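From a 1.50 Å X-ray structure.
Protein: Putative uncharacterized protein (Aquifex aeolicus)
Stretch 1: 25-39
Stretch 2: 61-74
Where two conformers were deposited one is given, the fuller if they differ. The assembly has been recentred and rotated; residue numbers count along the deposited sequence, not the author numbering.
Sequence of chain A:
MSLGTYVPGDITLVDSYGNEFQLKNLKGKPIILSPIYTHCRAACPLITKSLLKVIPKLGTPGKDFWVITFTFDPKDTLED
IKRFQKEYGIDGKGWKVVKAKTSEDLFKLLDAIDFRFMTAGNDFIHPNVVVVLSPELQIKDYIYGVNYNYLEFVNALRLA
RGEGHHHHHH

Stretch 1, residues 25-39: NLKGKPIILSPIYTH
Stretch 2 (61-74) PGKDFWVITFTFDP

Strands 31-36 and 66-71 lie side by side and parallel, their axes 4.7 Å apart at closest and 15° from aligned. Both are in the beta region (Ile32 -104/118, Ile68 -125/102). The register pairs Ile31 with Trp66 and runs in step to Ile36 with Thr71. Ile32, Ser34 and Ile36 each bond through N to one residue of stretch 2 and through O to the residue two further on.

Gly62 (phi/psi 89/-9) donates its N to Phe65 O at 2.8 Å. The Lys29 side chain (m, t, t, m) reaches this turn, and its NZ donates to Lys63 O at 3.1 Å. Phe65 is extended (-168/163) with chi1 p; Ile32 CD1 lies over one face of its ring, 4.0 Å from Phe65 CD1.

Trp66 N starts the ladder, donating to Pro30 O at 2.8 Å. Its indole (chi1 m, chi2 109°) is sandwiched between Leu26 CD2 and Lys29 CD, each 3.9 Å from the centroid of the five-membered ring. The aliphatic part of Lys29 thus covers the indole while its ammonium goes on to a carbonyl. Water 1 accepts from Trp66 NE1 at 3.0 Å and donates to Lys27 O at 2.8 Å. Trp66 O accepts from Ile32 N at 2.8 Å.

Val67 (chi1 t) shares a sheet face with Ile32. Ile68 (m, m) turns to the other face for apolar contact, its CD1 3.7 Å from Leu26 CD1. Ile68 N donates to Ile32 O, and Ile68 O accepts from Ser34 N, both at 2.8 Å.

Thr69 (chi1 m) and Ser34 (chi1 t) share water 2, 2.7 Å from Thr69 OG1 and 2.8 Å from Ser34 OG. Phe70 (chi1 p) donates its N to Ser34 O at 3.0 Å and accepts at O from Ile36 N at 2.9 Å. Pro35 CA sits over one face of the Phe70 ring, 3.9 Å from the ring centroid.

Thr71 OG1 accepts from Asp73 N at 3.1 Å. Phe72 N closes the ladder on Ile36 O at 2.9 Å. The Phe72 ring (chi1 p) meets Tyr37 (chi1 p) obliquely, planes at 59°.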

# COMPACT_ATOMS: atom_id res chain seq x y z
N ASN A 25 -11.08 9.33 0.89
CA ASN A 25 -10.62 10.63 0.40
C ASN A 25 -9.65 10.49 -0.78
O ASN A 25 -9.37 11.46 -1.49
CB ASN A 25 -9.95 11.45 1.51
CG ASN A 25 -10.90 11.76 2.67
OD1 ASN A 25 -10.46 11.91 3.81
ND2 ASN A 25 -12.20 11.85 2.39
N LEU A 26 -9.14 9.28 -0.96
CA LEU A 26 -8.21 8.97 -2.05
C LEU A 26 -8.90 8.38 -3.26
O LEU A 26 -8.24 8.06 -4.25
CB LEU A 26 -7.12 7.98 -1.60
CG LEU A 26 -6.20 8.36 -0.42
CD1 LEU A 26 -5.24 7.22 -0.13
CD2 LEU A 26 -5.42 9.62 -0.69
N LYS A 27 -10.23 8.23 -3.20
CA LYS A 27 -10.96 7.75 -4.38
C LYS A 27 -10.68 8.64 -5.58
O LYS A 27 -10.43 9.84 -5.44
CB LYS A 27 -12.47 7.68 -4.11
CG LYS A 27 -12.88 6.44 -3.34
CD LYS A 27 -14.39 6.42 -3.13
CE LYS A 27 -14.79 5.32 -2.18
NZ LYS A 27 -16.26 5.27 -1.95
N GLY A 28 -10.76 8.05 -6.77
CA GLY A 28 -10.65 8.81 -8.02
C GLY A 28 -9.39 8.51 -8.81
O GLY A 28 -9.26 8.92 -9.97
N LYS A 29 -8.45 7.80 -8.18
CA LYS A 29 -7.24 7.30 -8.85
C LYS A 29 -6.98 5.90 -8.32
O LYS A 29 -7.35 5.59 -7.16
CB LYS A 29 -6.01 8.15 -8.49
CG LYS A 29 -6.15 9.67 -8.61
CD LYS A 29 -4.84 10.33 -8.19
CE LYS A 29 -4.98 11.84 -8.08
NZ LYS A 29 -5.12 12.51 -9.40
N PRO A 30 -6.30 5.03 -9.12
CA PRO A 30 -5.83 3.77 -8.55
C PRO A 30 -4.91 3.99 -7.34
O PRO A 30 -4.23 5.03 -7.24
CB PRO A 30 -5.02 3.15 -9.69
CG PRO A 30 -5.61 3.74 -10.93
CD PRO A 30 -5.92 5.15 -10.54
N ILE A 31 -4.95 3.04 -6.42
CA ILE A 31 -4.16 3.13 -5.19
C ILE A 31 -3.27 1.91 -5.08
O ILE A 31 -3.73 0.77 -5.18
CB ILE A 31 -5.08 3.23 -3.97
CG1 ILE A 31 -5.88 4.54 -4.03
CG2 ILE A 31 -4.25 3.18 -2.69
CD1 ILE A 31 -7.20 4.50 -3.29
N ILE A 32 -1.98 2.15 -4.88
CA ILE A 32 -1.02 1.06 -4.64
C ILE A 32 -0.69 1.04 -3.15
O ILE A 32 -0.14 2.01 -2.62
CB ILE A 32 0.25 1.25 -5.49
CG1 ILE A 32 -0.10 1.20 -6.99
CG2 ILE A 32 1.29 0.20 -5.15
CD1 ILE A 32 1.10 1.53 -7.92
N LEU A 33 -1.02 -0.07 -2.50
CA LEU A 33 -0.88 -0.22 -1.04
C LEU A 33 0.27 -1.13 -0.71
O LEU A 33 0.35 -2.24 -1.24
CB LEU A 33 -2.14 -0.85 -0.42
CG LEU A 33 -3.48 -0.13 -0.37
CD1 LEU A 33 -4.52 -1.03 0.30
CD2 LEU A 33 -3.35 1.17 0.39
N SER A 34 1.15 -0.70 0.20
CA SER A 34 2.33 -1.49 0.58
C SER A 34 2.43 -1.65 2.11
O SER A 34 2.91 -0.73 2.79
CB SER A 34 3.61 -0.85 0.02
OG SER A 34 4.80 -1.48 0.46
N PRO A 35 1.97 -2.79 2.67
CA PRO A 35 2.13 -3.00 4.11
C PRO A 35 3.57 -3.31 4.48
O PRO A 35 4.19 -4.19 3.87
CB PRO A 35 1.26 -4.23 4.42
CG PRO A 35 0.90 -4.85 3.10
CD PRO A 35 1.18 -3.84 1.99
N ILE A 36 4.08 -2.58 5.46
CA ILE A 36 5.43 -2.78 6.00
C ILE A 36 5.36 -2.57 7.52
O ILE A 36 4.28 -2.31 8.05
CB ILE A 36 6.48 -1.82 5.34
CG1 ILE A 36 6.05 -0.34 5.42
CG2 ILE A 36 6.72 -2.23 3.86
CD1 ILE A 36 6.28 0.33 6.72
N TYR A 37 6.49 -2.68 8.21
CA TYR A 37 6.59 -2.04 9.53
C TYR A 37 7.92 -1.31 9.64
O TYR A 37 8.86 -1.64 8.92
CB TYR A 37 6.35 -2.99 10.71
CG TYR A 37 7.27 -4.18 10.83
CD1 TYR A 37 7.17 -5.27 9.96
CD2 TYR A 37 8.21 -4.25 11.86
CE1 TYR A 37 7.97 -6.37 10.10
CE2 TYR A 37 9.03 -5.36 11.99
CZ TYR A 37 8.91 -6.41 11.11
OH TYR A 37 9.72 -7.51 11.23
N THR A 38 7.99 -0.28 10.49
CA THR A 38 9.08 0.70 10.37
C THR A 38 10.41 0.19 10.88
O THR A 38 11.46 0.66 10.45
CB THR A 38 8.74 2.11 10.95
OG1 THR A 38 8.67 2.06 12.38
CG2 THR A 38 7.43 2.65 10.36
N HIS A 39 10.36 -0.78 11.79
CA HIS A 39 11.59 -1.38 12.32
C HIS A 39 11.97 -2.65 11.57
O HIS A 39 12.84 -3.39 12.00
CB HIS A 39 11.45 -1.64 13.81
CG HIS A 39 11.34 -0.39 14.63
ND1 HIS A 39 12.43 0.39 14.95
CD2 HIS A 39 10.26 0.20 15.21
CE1 HIS A 39 12.03 1.42 15.67
NE2 HIS A 39 10.72 1.33 15.85
N PRO A 61 3.22 9.54 -8.92
CA PRO A 61 2.41 9.42 -7.71
C PRO A 61 1.70 10.75 -7.39
O PRO A 61 2.31 11.82 -7.51
CB PRO A 61 3.43 9.07 -6.62
CG PRO A 61 4.55 8.44 -7.37
CD PRO A 61 4.61 9.10 -8.70
N GLY A 62 0.43 10.65 -7.01
CA GLY A 62 -0.42 11.82 -6.74
C GLY A 62 -1.15 12.33 -7.96
O GLY A 62 -2.01 13.23 -7.86
N LYS A 63 -0.78 11.80 -9.13
CA LYS A 63 -1.41 12.18 -10.39
C LYS A 63 -2.01 10.96 -11.07
O LYS A 63 -3.23 10.88 -11.24
CB LYS A 63 -0.39 12.88 -11.30
CG LYS A 63 -0.88 13.22 -12.71
CD LYS A 63 -2.08 14.17 -12.69
CE LYS A 63 -2.60 14.42 -14.09
NZ LYS A 63 -3.80 15.31 -14.08
N ASP A 64 -1.17 10.00 -11.44
CA ASP A 64 -1.66 8.82 -12.13
C ASP A 64 -2.26 7.79 -11.18
O ASP A 64 -3.12 7.01 -11.57
CB ASP A 64 -0.55 8.20 -12.97
CG ASP A 64 -0.09 9.13 -14.08
OD1 ASP A 64 -0.93 9.47 -14.94
OD2 ASP A 64 1.09 9.54 -14.04
N PHE A 65 -1.78 7.80 -9.94
CA PHE A 65 -2.20 6.85 -8.91
C PHE A 65 -1.66 7.35 -7.59
O PHE A 65 -0.76 8.18 -7.59
CB PHE A 65 -1.66 5.43 -9.21
CG PHE A 65 -0.20 5.40 -9.61
CD1 PHE A 65 0.82 5.49 -8.65
CD2 PHE A 65 0.15 5.24 -10.95
CE1 PHE A 65 2.16 5.43 -9.04
CE2 PHE A 65 1.49 5.20 -11.34
CZ PHE A 65 2.49 5.31 -10.39
N TRP A 66 -2.21 6.86 -6.48
CA TRP A 66 -1.64 7.11 -5.15
C TRP A 66 -0.75 5.93 -4.81
O TRP A 66 -1.06 4.79 -5.17
CB TRP A 66 -2.76 7.20 -4.10
CG TRP A 66 -3.65 8.41 -4.27
CD1 TRP A 66 -4.96 8.40 -4.69
CD2 TRP A 66 -3.31 9.78 -4.03
NE1 TRP A 66 -5.45 9.70 -4.73
CE2 TRP A 66 -4.46 10.56 -4.34
CE3 TRP A 66 -2.14 10.43 -3.60
CZ2 TRP A 66 -4.47 11.95 -4.22
CZ3 TRP A 66 -2.16 11.83 -3.48
CH2 TRP A 66 -3.32 12.57 -3.79
N VAL A 67 0.35 6.19 -4.11
CA VAL A 67 1.12 5.13 -3.49
C VAL A 67 1.03 5.35 -1.99
O VAL A 67 1.31 6.44 -1.49
CB VAL A 67 2.60 5.11 -3.93
CG1 VAL A 67 3.27 3.83 -3.44
CG2 VAL A 67 2.69 5.17 -5.46
N ILE A 68 0.61 4.30 -1.29
CA ILE A 68 0.44 4.35 0.16
C ILE A 68 1.22 3.24 0.83
O ILE A 68 0.82 2.06 0.81
CB ILE A 68 -1.05 4.28 0.59
CG1 ILE A 68 -1.89 5.34 -0.14
CG2 ILE A 68 -1.18 4.35 2.14
CD1 ILE A 68 -1.55 6.82 0.13
N THR A 69 2.37 3.62 1.39
CA THR A 69 3.09 2.71 2.28
C THR A 69 2.44 2.83 3.64
O THR A 69 2.27 3.94 4.17
CB THR A 69 4.58 3.09 2.36
OG1 THR A 69 5.20 2.85 1.09
CG2 THR A 69 5.31 2.26 3.41
N PHE A 70 2.02 1.72 4.22
CA PHE A 70 1.43 1.80 5.55
C PHE A 70 2.05 0.81 6.51
O PHE A 70 2.44 -0.29 6.12
CB PHE A 70 -0.09 1.67 5.52
CG PHE A 70 -0.58 0.28 5.36
CD1 PHE A 70 -0.77 -0.25 4.11
CD2 PHE A 70 -0.90 -0.50 6.48
CE1 PHE A 70 -1.24 -1.54 3.94
CE2 PHE A 70 -1.36 -1.79 6.32
CZ PHE A 70 -1.54 -2.32 5.05
N THR A 71 2.17 1.23 7.76
CA THR A 71 2.68 0.31 8.78
C THR A 71 1.60 -0.54 9.46
O THR A 71 0.54 -0.05 9.83
CB THR A 71 3.55 1.01 9.84
OG1 THR A 71 3.90 0.02 10.83
CG2 THR A 71 2.79 2.15 10.51
N PHE A 72 1.88 -1.83 9.57
CA PHE A 72 0.99 -2.75 10.28
C PHE A 72 1.38 -3.03 11.71
O PHE A 72 0.71 -3.83 12.40
CB PHE A 72 0.75 -4.04 9.50
CG PHE A 72 1.98 -4.87 9.27
CD1 PHE A 72 2.47 -5.73 10.26
CD2 PHE A 72 2.61 -4.83 8.03
CE1 PHE A 72 3.62 -6.54 10.01
CE2 PHE A 72 3.73 -5.61 7.77
CZ PHE A 72 4.24 -6.45 8.74
N ASP A 73 2.43 -2.37 12.18
CA ASP A 73 2.82 -2.49 13.57
C ASP A 73 2.06 -1.44 14.38
O ASP A 73 2.34 -0.26 14.25
CB ASP A 73 4.32 -2.29 13.72
CG ASP A 73 4.82 -2.56 15.13
OD1 ASP A 73 3.99 -2.62 16.06
OD2 ASP A 73 6.04 -2.70 15.31
N PRO A 74 1.11 -1.88 15.23
CA PRO A 74 0.30 -0.89 15.95
C PRO A 74 1.05 -0.07 16.98
O PRO A 74 0.48 0.89 17.51
CB PRO A 74 -0.81 -1.72 16.61
CG PRO A 74 -0.29 -3.06 16.68
CD PRO A 74 0.71 -3.26 15.57
O HOH W 1 -7.94 11.12 -5.62
O HOH W 2 6.68 0.55 0.85
O HOH W 3 7.86 -1.33 13.60